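Local coordinates for protein thiol transferase (Phanerochaete chrysosporium, PDB 4F0B) that binds oxidized glutathione disulfide as a Ure2p-type glutathione transferase and probably carries out glutathione-dependent thiol transfer reactions, at residues 60-65 and 69-74; 124-129 and 181-186; 134-137 and 143-146. All blocks are in the same frame, centred on the assembly; numbering follows the deposited sequence.

Contact 1: residues 60-65 and 69-74; sequences DWFLKI and GRIPAI. With GDS (oxidized glutathione disulfide), chain C.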
loop_
_atom_site.group_PDB
_atom_site.type_symbol
_atom_site.label_atom_id
_atom_site.label_comp_id
_atom_site.label_asym_id
_atom_site.label_seq_id
_atom_site.Cartn_x
_atom_site.Cartn_y
_atom_site.Cartn_z
ATOM N N ASP A 60 1.368 -0.647 24.808
ATOM C CA ASP A 60 1.386 -2.080 24.580
ATOM C C ASP A 60 0.010 -2.690 24.262
ATOM O O ASP A 60 -0.110 -3.542 23.383
ATOM C CB ASP A 60 2.026 -2.773 25.786
ATOM C CG ASP A 60 2.317 -4.211 25.520
ATOM O OD1 ASP A 60 3.251 -4.461 24.738
ATOM O OD2 ASP A 60 1.608 -5.087 26.065
ATOM N N TRP A 61 -1.030 -2.273 24.989
ATOM C CA TRP A 61 -2.355 -2.836 24.728
ATOM C C TRP A 61 -2.777 -2.603 23.281
ATOM O O TRP A 61 -3.419 -3.463 22.665
ATOM C CB TRP A 61 -3.435 -2.289 25.686
ATOM C CG TRP A 61 -3.766 -0.842 25.472
ATOM C CD1 TRP A 61 -3.206 0.247 26.104
ATOM C CD2 TRP A 61 -4.707 -0.313 24.519
ATOM N NE1 TRP A 61 -3.750 1.411 25.602
ATOM C CE2 TRP A 61 -4.683 1.093 24.639
ATOM C CE3 TRP A 61 -5.585 -0.899 23.599
ATOM C CZ2 TRP A 61 -5.496 1.931 23.853
ATOM C CZ3 TRP A 61 -6.394 -0.054 22.807
ATOM C CH2 TRP A 61 -6.342 1.337 22.950
ATOM N N PHE A 62 -2.385 -1.465 22.707
ATOM C CA PHE A 62 -2.815 -1.165 21.353
ATOM C C PHE A 62 -2.007 -1.937 20.335
ATOM O O PHE A 62 -2.503 -2.229 19.241
ATOM C CB PHE A 62 -2.759 0.339 21.097
ATOM C CG PHE A 62 -3.268 0.736 19.724
ATOM C CD1 PHE A 62 -4.600 0.576 19.399
ATOM C CD2 PHE A 62 -2.396 1.299 18.785
ATOM C CE1 PHE A 62 -5.070 0.962 18.136
ATOM C CE2 PHE A 62 -2.836 1.693 17.528
ATOM C CZ PHE A 62 -4.186 1.518 17.204
ATOM N N LEU A 63 -0.767 -2.292 20.672
ATOM C CA LEU A 63 0.076 -3.048 19.760
ATOM C C LEU A 63 -0.542 -4.431 19.474
ATOM O O LEU A 63 -0.269 -5.019 18.428
ATOM C CB LEU A 63 1.526 -3.110 20.302
ATOM C CG LEU A 63 2.248 -1.749 20.393
ATOM C CD1 LEU A 63 3.670 -1.892 20.950
ATOM C CD2 LEU A 63 2.297 -1.091 19.013
ATOM N N LYS A 64 -1.418 -4.915 20.371
ATOM C CA LYS A 64 -2.166 -6.157 20.126
ATOM C C LYS A 64 -3.208 -6.039 19.024
ATOM O O LYS A 64 -3.652 -7.049 18.447
ATOM C CB LYS A 64 -2.872 -6.650 21.401
ATOM C CG LYS A 64 -1.928 -7.122 22.506
ATOM C CD LYS A 64 -2.704 -7.644 23.712
ATOM C CE LYS A 64 -1.754 -8.062 24.834
ATOM N NZ LYS A 64 -2.475 -8.661 26.005
ATOM N N ILE A 65 -3.622 -4.802 18.732
ATOM C CA ILE A 65 -4.600 -4.532 17.688
ATOM C C ILE A 65 -3.866 -4.080 16.439
ATOM O O ILE A 65 -4.141 -4.579 15.339
ATOM C CB ILE A 65 -5.581 -3.461 18.154
ATOM C CG1 ILE A 65 -6.417 -4.024 19.321
ATOM C CG2 ILE A 65 -6.510 -3.013 17.014
ATOM C CD1 ILE A 65 -7.179 -2.944 20.129
ATOM N N GLY A 69 1.699 0.151 15.681
ATOM C CA GLY A 69 1.582 1.301 16.572
ATOM C C GLY A 69 1.188 2.593 15.876
ATOM O O GLY A 69 1.779 3.633 16.119
ATOM N N ARG A 70 0.180 2.514 15.003
ATOM C CA ARG A 70 -0.312 3.694 14.273
ATOM C C ARG A 70 -1.830 3.559 14.121
ATOM O O ARG A 70 -2.385 2.451 14.213
ATOM C CB ARG A 70 0.303 3.791 12.869
ATOM C CG ARG A 70 1.785 4.160 12.892
ATOM C CD ARG A 70 2.187 4.861 11.573
ATOM N NE ARG A 70 3.592 5.135 11.544
ATOM C CZ ARG A 70 4.202 5.679 10.511
ATOM N NH1 ARG A 70 3.496 6.000 9.435
ATOM N NH2 ARG A 70 5.528 5.866 10.559
ATOM N N ILE A 71 -2.506 4.699 13.965
ATOM C CA ILE A 71 -3.931 4.668 13.604
ATOM C C ILE A 71 -4.085 4.820 12.081
ATOM O O ILE A 71 -3.185 5.288 11.384
ATOM C CB ILE A 71 -4.773 5.743 14.359
ATOM C CG1 ILE A 71 -4.283 7.171 14.126
ATOM C CG2 ILE A 71 -4.820 5.452 15.850
ATOM C CD1 ILE A 71 -4.800 7.798 12.809
ATOM N N PRO A 72 -5.223 4.423 11.535
ATOM C CA PRO A 72 -6.368 3.801 12.217
ATOM C C PRO A 72 -6.236 2.303 12.322
ATOM O O PRO A 72 -5.428 1.640 11.651
ATOM C CB PRO A 72 -7.555 4.167 11.298
ATOM C CG PRO A 72 -6.908 4.151 9.889
ATOM C CD PRO A 72 -5.495 4.712 10.104
ATOM N N ALA A 73 -7.063 1.767 13.206
ATOM C CA ALA A 73 -7.289 0.335 13.281
ATOM C C ALA A 73 -8.723 0.138 13.702
ATOM O O ALA A 73 -9.338 1.015 14.317
ATOM C CB ALA A 73 -6.331 -0.348 14.284
ATOM N N ILE A 74 -9.269 -1.043 13.412
ATOM C CA ILE A 74 -10.561 -1.406 13.962
ATOM C C ILE A 74 -10.535 -2.745 14.636
ATOM O O ILE A 74 -9.640 -3.556 14.411
ATOM C CB ILE A 74 -11.674 -1.458 12.912
ATOM C CG1 ILE A 74 -11.383 -2.532 11.841
ATOM C CG2 ILE A 74 -11.916 -0.077 12.288
ATOM C CD1 ILE A 74 -12.607 -2.871 10.956
HETATM N N1 GDS C . 0.070 2.862 6.207
HETATM C CA1 GDS C . -0.717 3.250 7.420
HETATM C C1 GDS C . -2.221 3.244 7.033
HETATM O OE1 GDS C . -2.531 3.461 5.841
HETATM O OE2 GDS C . -3.042 3.003 7.938
HETATM C CB1 GDS C . -0.325 4.674 7.847
HETATM C CG1 GDS C . -1.013 5.095 9.159
HETATM C CD1 GDS C . -0.352 6.357 9.693
HETATM O O1 GDS C . 0.557 6.966 9.143
HETATM N N2 GDS C . -0.808 6.758 10.927
HETATM C CA2 GDS C . -0.307 7.960 11.607
HETATM C C2 GDS C . 0.098 7.600 13.019
HETATM O O2 GDS C . -0.600 6.833 13.730
HETATM C CB2 GDS C . -1.353 9.068 11.706
HETATM S SG2 GDS C . -2.069 9.573 10.140
HETATM N N3 GDS C . 1.238 8.184 13.436
HETATM C CA3 GDS C . 1.711 7.940 14.802
HETATM C C3 GDS C . 3.139 7.538 14.855
HETATM O OE3 GDS C . 3.589 7.276 15.988
HETATM O OE4 GDS C . 3.797 7.460 13.783
HETATM N N4 GDS C . 1.595 8.586 6.993
HETATM C CA4 GDS C . 2.187 8.044 5.782
HETATM C C4 GDS C . 1.248 7.070 4.995
HETATM O OE5 GDS C . 0.010 7.147 5.139
HETATM O OE6 GDS C . 1.829 6.262 4.250
HETATM C C5 GDS C . 1.922 9.818 7.394
HETATM O O5 GDS C . 2.728 10.537 6.758
HETATM C CA5 GDS C . 1.285 10.313 8.680
HETATM N N5 GDS C . 2.272 11.103 9.455
HETATM C CB5 GDS C . 0.052 11.143 8.258
HETATM S SG5 GDS C . -0.944 11.579 9.679
HETATM C CA6 GDS C . 5.448 9.755 11.883
HETATM C C6 GDS C . 6.568 10.273 10.958
HETATM O OE7 GDS C . 6.421 10.151 9.722
HETATM O OE8 GDS C . 7.594 10.736 11.518
HETATM N N6 GDS C . 6.079 9.089 13.020
HETATM C CB6 GDS C . 4.558 10.938 12.381
HETATM C CG6 GDS C . 3.696 11.667 11.309
HETATM C CD6 GDS C . 2.675 10.740 10.715
HETATM O O6 GDS C . 2.242 9.727 11.243
#
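Phe-62 sends its ring edge-on against the backbone of 69-74, with CE2 lying 3.4 Å from the carbonyl O of Arg-70, which sits in the plane of the ring. Having CG anti to the backbone N (chi1 -177°) carries the ring out from the short helix 60-63 to the loop that leads into strand 73-76. This buried oxygen has no hydrogen-bond partner in the model; the weakly positive C-H edge of the ring faces it and may partly offset that. The CZ corner of the same ring also approaches Ala-73 CB, at 4.1 Å, and CB in turn packs on CG2 of Ile-65. Gly-69, at positive phi, brings its CA nearer to that of Leu-63 than any other pair across the two segments comes, and Leu-63 CD2 presses on Gly-69 CA at 3.5 Å, a tight fit against the bare CA.

In the thioredoxin-like N-terminal domain of glutathione transferases, the loop before this strand ends in a cis-proline, here Pro-72, and the residue ahead of it pairs with the ligand's cysteine backbone. Ile-71 does so from both ends: its N donates to GDS O2 (2.9 Å), and its O accepts from GDS N2 (2.8 Å). Arg-70 points away from the helix, extended from CG to NE, and NH1 donates to GDS O1 at 3.1 Å with a bent angle of 139°. Its NH2 forms a salt bridge with Glu-154 of the second subunit.

Contact 2: residues 124-129 and 181-186; sequences GGIGPM and IKIFGW. With GDS (oxidized glutathione disulfide), chain C.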
loop_
_atom_site.group_PDB
_atom_site.type_symbol
_atom_site.label_atom_id
_atom_site.label_comp_id
_atom_site.label_asym_id
_atom_site.label_seq_id
_atom_site.Cartn_x
_atom_site.Cartn_y
_atom_site.Cartn_z
ATOM N N GLY A 124 0.943 3.203 -1.453
ATOM C CA GLY A 124 2.391 3.217 -1.626
ATOM C C GLY A 124 2.911 4.502 -2.243
ATOM O O GLY A 124 4.109 4.740 -2.236
ATOM N N GLY A 125 2.019 5.332 -2.766
ATOM C CA GLY A 125 2.363 6.550 -3.485
ATOM C C GLY A 125 1.903 7.794 -2.761
ATOM O O GLY A 125 2.665 8.432 -2.025
ATOM N N ILE A 126 0.635 8.150 -2.936
ATOM C CA ILE A 126 0.125 9.406 -2.378
ATOM C C ILE A 126 0.292 9.496 -0.830
ATOM O O ILE A 126 0.810 10.485 -0.319
ATOM C CB ILE A 126 -1.334 9.639 -2.779
ATOM C CG1 ILE A 126 -1.378 10.034 -4.270
ATOM C CG2 ILE A 126 -1.958 10.778 -1.962
ATOM C CD1 ILE A 126 -2.787 10.094 -4.910
ATOM N N GLY A 127 -0.140 8.481 -0.076
ATOM C CA GLY A 127 -0.051 8.611 1.367
ATOM C C GLY A 127 1.391 8.757 1.849
ATOM O O GLY A 127 1.733 9.711 2.575
ATOM N N PRO A 128 2.287 7.853 1.438
ATOM C CA PRO A 128 3.681 7.966 1.909
ATOM C C PRO A 128 4.317 9.281 1.431
ATOM O O PRO A 128 4.984 9.964 2.228
ATOM C CB PRO A 128 4.362 6.761 1.264
ATOM C CG PRO A 128 3.231 5.704 1.227
ATOM C CD PRO A 128 1.999 6.524 0.868
ATOM N N MET A 129 4.170 9.633 0.150
ATOM C CA MET A 129 4.921 10.779 -0.375
ATOM C C MET A 129 4.339 12.122 0.056
ATOM O O MET A 129 5.091 13.031 0.441
ATOM C CB MET A 129 5.002 10.702 -1.889
ATOM C CG MET A 129 5.752 9.487 -2.384
ATOM S SD MET A 129 7.510 9.432 -1.906
ATOM C CE MET A 129 7.494 8.313 -0.522
ATOM N N ILE A 181 -12.474 7.059 -1.475
ATOM C CA ILE A 181 -12.433 7.382 -0.056
ATOM C C ILE A 181 -10.995 7.398 0.471
ATOM O O ILE A 181 -10.591 8.332 1.173
ATOM C CB ILE A 181 -13.368 6.447 0.751
ATOM C CG1 ILE A 181 -14.843 6.718 0.393
ATOM C CG2 ILE A 181 -13.141 6.609 2.269
ATOM C CD1 ILE A 181 -15.806 5.605 0.861
ATOM N N LYS A 182 -10.218 6.382 0.115
ATOM C CA LYS A 182 -8.831 6.307 0.560
ATOM C C LYS A 182 -8.021 7.525 0.158
ATOM O O LYS A 182 -7.319 8.142 0.994
ATOM C CB LYS A 182 -8.165 5.045 0.014
ATOM C CG LYS A 182 -6.631 5.031 0.210
ATOM C CD LYS A 182 -6.198 5.005 1.670
ATOM C CE LYS A 182 -4.683 5.325 1.770
ATOM N NZ LYS A 182 -4.282 5.627 3.177
ATOM N N ILE A 183 -8.118 7.907 -1.114
ATOM C CA ILE A 183 -7.312 9.022 -1.577
ATOM C C ILE A 183 -7.847 10.366 -1.096
ATOM O O ILE A 183 -7.052 11.279 -0.818
ATOM C CB ILE A 183 -7.186 9.013 -3.107
ATOM C CG1 ILE A 183 -6.494 7.707 -3.520
ATOM C CG2 ILE A 183 -6.371 10.236 -3.577
ATOM C CD1 ILE A 183 -6.336 7.476 -5.039
ATOM N N PHE A 184 -9.177 10.466 -0.981
ATOM C CA PHE A 184 -9.814 11.702 -0.561
ATOM C C PHE A 184 -9.281 12.232 0.773
ATOM O O PHE A 184 -9.120 13.435 0.954
ATOM C CB PHE A 184 -11.339 11.524 -0.517
ATOM C CG PHE A 184 -12.050 12.674 0.127
ATOM C CD1 PHE A 184 -12.288 13.835 -0.599
ATOM C CD2 PHE A 184 -12.492 12.595 1.453
ATOM C CE1 PHE A 184 -12.936 14.921 -0.003
ATOM C CE2 PHE A 184 -13.129 13.664 2.043
ATOM C CZ PHE A 184 -13.358 14.812 1.335
ATOM N N GLY A 185 -8.987 11.344 1.717
ATOM C CA GLY A 185 -8.477 11.817 2.999
ATOM C C GLY A 185 -7.199 12.647 2.869
ATOM O O GLY A 185 -7.013 13.620 3.637
ATOM N N TRP A 186 -6.334 12.239 1.924
ATOM C CA TRP A 186 -5.130 12.997 1.600
ATOM C C TRP A 186 -5.390 14.191 0.677
ATOM O O TRP A 186 -4.847 15.284 0.879
ATOM C CB TRP A 186 -4.067 12.065 1.005
ATOM C CG TRP A 186 -3.421 11.206 2.049
ATOM C CD1 TRP A 186 -3.757 9.917 2.386
ATOM C CD2 TRP A 186 -2.349 11.596 2.881
ATOM N NE1 TRP A 186 -2.942 9.480 3.425
ATOM C CE2 TRP A 186 -2.063 10.496 3.743
ATOM C CE3 TRP A 186 -1.596 12.783 2.999
ATOM C CZ2 TRP A 186 -1.027 10.533 4.686
ATOM C CZ3 TRP A 186 -0.568 12.829 3.954
ATOM C CH2 TRP A 186 -0.299 11.696 4.788
HETATM N N1 GDS C . 0.070 2.862 6.207
HETATM C CA1 GDS C . -0.717 3.250 7.420
HETATM C C1 GDS C . -2.221 3.244 7.033
HETATM O OE1 GDS C . -2.531 3.461 5.841
HETATM O OE2 GDS C . -3.042 3.003 7.938
HETATM C CB1 GDS C . -0.325 4.674 7.847
HETATM C CG1 GDS C . -1.013 5.095 9.159
HETATM C CD1 GDS C . -0.352 6.357 9.693
HETATM O O1 GDS C . 0.557 6.966 9.143
HETATM N N2 GDS C . -0.808 6.758 10.927
HETATM C CA2 GDS C . -0.307 7.960 11.607
HETATM C C2 GDS C . 0.098 7.600 13.019
HETATM O O2 GDS C . -0.600 6.833 13.730
HETATM C CB2 GDS C . -1.353 9.068 11.706
HETATM S SG2 GDS C . -2.069 9.573 10.140
HETATM N N3 GDS C . 1.238 8.184 13.436
HETATM C CA3 GDS C . 1.711 7.940 14.802
HETATM C C3 GDS C . 3.139 7.538 14.855
HETATM O OE3 GDS C . 3.589 7.276 15.988
HETATM O OE4 GDS C . 3.797 7.460 13.783
HETATM N N4 GDS C . 1.595 8.586 6.993
HETATM C CA4 GDS C . 2.187 8.044 5.782
HETATM C C4 GDS C . 1.248 7.070 4.995
HETATM O OE5 GDS C . 0.010 7.147 5.139
HETATM O OE6 GDS C . 1.829 6.262 4.250
HETATM C C5 GDS C . 1.922 9.818 7.394
HETATM O O5 GDS C . 2.728 10.537 6.758
HETATM C CA5 GDS C . 1.285 10.313 8.680
HETATM N N5 GDS C . 2.272 11.103 9.455
HETATM C CB5 GDS C . 0.052 11.143 8.258
HETATM S SG5 GDS C . -0.944 11.579 9.679
HETATM C CA6 GDS C . 5.448 9.755 11.883
HETATM C C6 GDS C . 6.568 10.273 10.958
HETATM O OE7 GDS C . 6.421 10.151 9.722
HETATM O OE8 GDS C . 7.594 10.736 11.518
HETATM N N6 GDS C . 6.079 9.089 13.020
HETATM C CB6 GDS C . 4.558 10.938 12.381
HETATM C CG6 GDS C . 3.696 11.667 11.309
HETATM C CD6 GDS C . 2.675 10.740 10.715
HETATM O O6 GDS C . 2.242 9.727 11.243
#
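Trp-186 lays one face of its indole over Gly-127, whose CA stands 3.8 Å from the centroid of the five-membered ring and 19° off the ring normal, a CH-pi contact. The carbonyl O of Gly-127 lies over the same ring system, 3.6 Å from CZ2. A CB on Gly-127 would come close to the indole NE1 and be crowded by Pro-128 CD as well, which is consistent with a glycine where the ring lies this near the backbone. Ile-126 divides its branches: CG2 meets Trp-186 CB at 3.9 Å, while CD1 meets CG2 of Ile-183, the two isoleucine side chains crossing at about a right angle.

Helices 109-139 and 178-187 belong to the all-helical C-terminal domain of the glutathione transferase fold, and these segments run in the same general direction, their axes inclined by 26° and 9.8 Å apart at closest approach. The far end of the indole reaches the ligand, CH2 touching GDS CB5 at 3.5 Å, while NE1 is hydrogen-bonded to Asn-18. Replacing this indole by an alanine is likely to uncover Gly-127, open a gap beside GDS CB5 and leave Asn-18 OD1 without its indole donor.

Contact 3: residues 134-137 and 143-146; sequences NHFN and KIPY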
loop_
_atom_site.group_PDB
_atom_site.type_symbol
_atom_site.label_atom_id
_atom_site.label_comp_id
_atom_site.label_asym_id
_atom_site.label_seq_id
_atom_site.Cartn_x
_atom_site.Cartn_y
_atom_site.Cartn_z
ATOM N N ASN A 134 4.372 16.685 3.935
ATOM C CA ASN A 134 3.869 17.331 5.135
ATOM C C ASN A 134 4.936 17.341 6.207
ATOM O O ASN A 134 5.127 18.358 6.890
ATOM C CB ASN A 134 2.666 16.563 5.655
ATOM C CG ASN A 134 1.395 16.861 4.877
ATOM O OD1 ASN A 134 1.375 17.696 3.973
ATOM N ND2 ASN A 134 0.317 16.139 5.232
ATOM N N HIS A 135 5.661 16.226 6.348
ATOM C CA HIS A 135 6.705 16.217 7.379
ATOM C C HIS A 135 7.718 17.354 7.156
ATOM O O HIS A 135 7.952 18.174 8.029
ATOM C CB HIS A 135 7.467 14.900 7.433
ATOM C CG HIS A 135 8.497 14.923 8.515
ATOM N ND1 HIS A 135 8.146 14.859 9.848
ATOM C CD2 HIS A 135 9.838 15.119 8.483
ATOM C CE1 HIS A 135 9.232 14.970 10.586
ATOM N NE2 HIS A 135 10.270 15.139 9.786
ATOM N N PHE A 136 8.280 17.429 5.960
ATOM C CA PHE A 136 9.338 18.414 5.726
ATOM C C PHE A 136 8.819 19.849 5.632
ATOM O O PHE A 136 9.485 20.774 6.080
ATOM C CB PHE A 136 10.179 18.021 4.507
ATOM C CG PHE A 136 11.088 16.861 4.769
ATOM C CD1 PHE A 136 12.240 17.021 5.539
ATOM C CD2 PHE A 136 10.749 15.608 4.273
ATOM C CE1 PHE A 136 13.097 15.926 5.785
ATOM C CE2 PHE A 136 11.580 14.514 4.514
ATOM C CZ PHE A 136 12.748 14.670 5.273
ATOM N N ASN A 137 7.630 20.021 5.061
ATOM C CA ASN A 137 7.134 21.373 4.841
ATOM C C ASN A 137 6.439 21.941 6.074
ATOM O O ASN A 137 6.455 23.155 6.276
ATOM C CB ASN A 137 6.186 21.364 3.651
ATOM C CG ASN A 137 6.008 22.737 3.036
ATOM O OD1 ASN A 137 6.915 23.574 3.070
ATOM N ND2 ASN A 137 4.835 22.967 2.458
ATOM N N LYS A 143 14.204 23.345 8.397
ATOM C CA LYS A 143 13.769 23.505 7.017
ATOM C C LYS A 143 14.864 22.996 6.077
ATOM O O LYS A 143 15.997 23.493 6.103
ATOM C CB LYS A 143 13.454 24.967 6.696
ATOM C CG LYS A 143 12.274 25.564 7.495
ATOM C CD LYS A 143 10.962 24.780 7.300
ATOM C CE LYS A 143 9.814 25.467 8.047
ATOM N NZ LYS A 143 8.516 24.725 7.859
ATOM N N ILE A 144 14.504 22.019 5.254
ATOM C CA ILE A 144 15.441 21.367 4.333
ATOM C C ILE A 144 14.872 21.479 2.913
ATOM O O ILE A 144 14.053 20.640 2.497
ATOM C CB ILE A 144 15.611 19.913 4.722
ATOM C CG1 ILE A 144 16.009 19.841 6.207
ATOM C CG2 ILE A 144 16.651 19.250 3.843
ATOM C CD1 ILE A 144 16.090 18.464 6.750
ATOM N N PRO A 145 15.256 22.536 2.180
ATOM C CA PRO A 145 14.623 22.802 0.890
ATOM C C PRO A 145 14.713 21.622 -0.074
ATOM O O PRO A 145 13.740 21.351 -0.761
ATOM C CB PRO A 145 15.385 24.028 0.363
ATOM C CG PRO A 145 15.747 24.748 1.647
ATOM C CD PRO A 145 16.127 23.642 2.618
ATOM N N TYR A 146 15.828 20.902 -0.104
ATOM C CA TYR A 146 15.902 19.759 -1.016
ATOM C C TYR A 146 14.768 18.761 -0.765
ATOM O O TYR A 146 14.166 18.232 -1.705
ATOM C CB TYR A 146 17.275 19.037 -0.902
ATOM C CG TYR A 146 17.288 17.773 -1.723
ATOM C CD1 TYR A 146 17.498 17.815 -3.085
ATOM C CD2 TYR A 146 17.009 16.527 -1.140
ATOM C CE1 TYR A 146 17.463 16.674 -3.858
ATOM C CE2 TYR A 146 16.953 15.367 -1.888
ATOM C CZ TYR A 146 17.188 15.443 -3.255
ATOM O OH TYR A 146 17.131 14.333 -4.058
HETATM O O HOH W 1 12.303 20.452 6.205
HETATM O O HOH W 2 8.944 22.185 8.636
HETATM O O HOH W 3 8.362 25.141 5.046
#
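Lys-143 reaches Asn-137 and Phe-136, near the end of helix 109-139, largely through water on its polar side. The lysine chain, bent at chi2 (-58°), turns its NZ back over the helix, where it lies 3.0 Å from the carbonyl O of Asn-137. Two waters accept from this ammonium group. One of them, 2.7 Å from NZ, donates to Phe-136 O; the other, 2.8 Å from NZ, donates to Asn-137 OD1. A third water donates to Phe-136 O at 2.8 Å and accepts from the backbone N of Ile-144, so the carbonyl of Phe-136 takes two water protons and is linked through water to Lys-143 NZ and to the backbone N of Ile-144. Beneath this polar layer, the edge of the Phe-136 ring receives Ile-144: CE1 and CD1 are 4.0 Å apart, with the methyl near the plane of the ring.

In the second shell, Asn-137 ND2 is hydrogen-bonded to Thr-193 O, which is consistent with OD1 being turned toward its water. Phe-136 also rests on Ala-147 and Ile-148, and on Tyr-151 of the second subunit. His-135 NE2 is hydrogen-bonded to Tyr-146 OH of that subunit, and the reciprocal bond is made by Tyr-146.

Ile-144 occupies the N-cap position of helix 145-166, and the contact closes the short connection by which helix 109-139 leads into helix 145-166, at the dimer interface of the C-terminal domain.

Overall arrangement
Contacts 1 and 2 stand on two sides of one bound glutathione disulfide, the first in the thioredoxin-like domain and the second in the helical domain. Their centres are 20 Å apart and their nearest atoms about 7 Å apart; they do not touch, yet both contact the ligand. Contact 3 is nested in the chain between the two segments of contact 2, shares helix 109-139 with it and lies 19 Å from it between centres; the two meet where Trp-186 CZ3 packs 3.7 Å from Asn-134 ND2. Contacts 2 and 3 both reach the second subunit, as does Arg-70 of contact 1, and the disulfide itself is hydrogen-bonded to Arg-150 of that subunit, joining pocket and dimer interface.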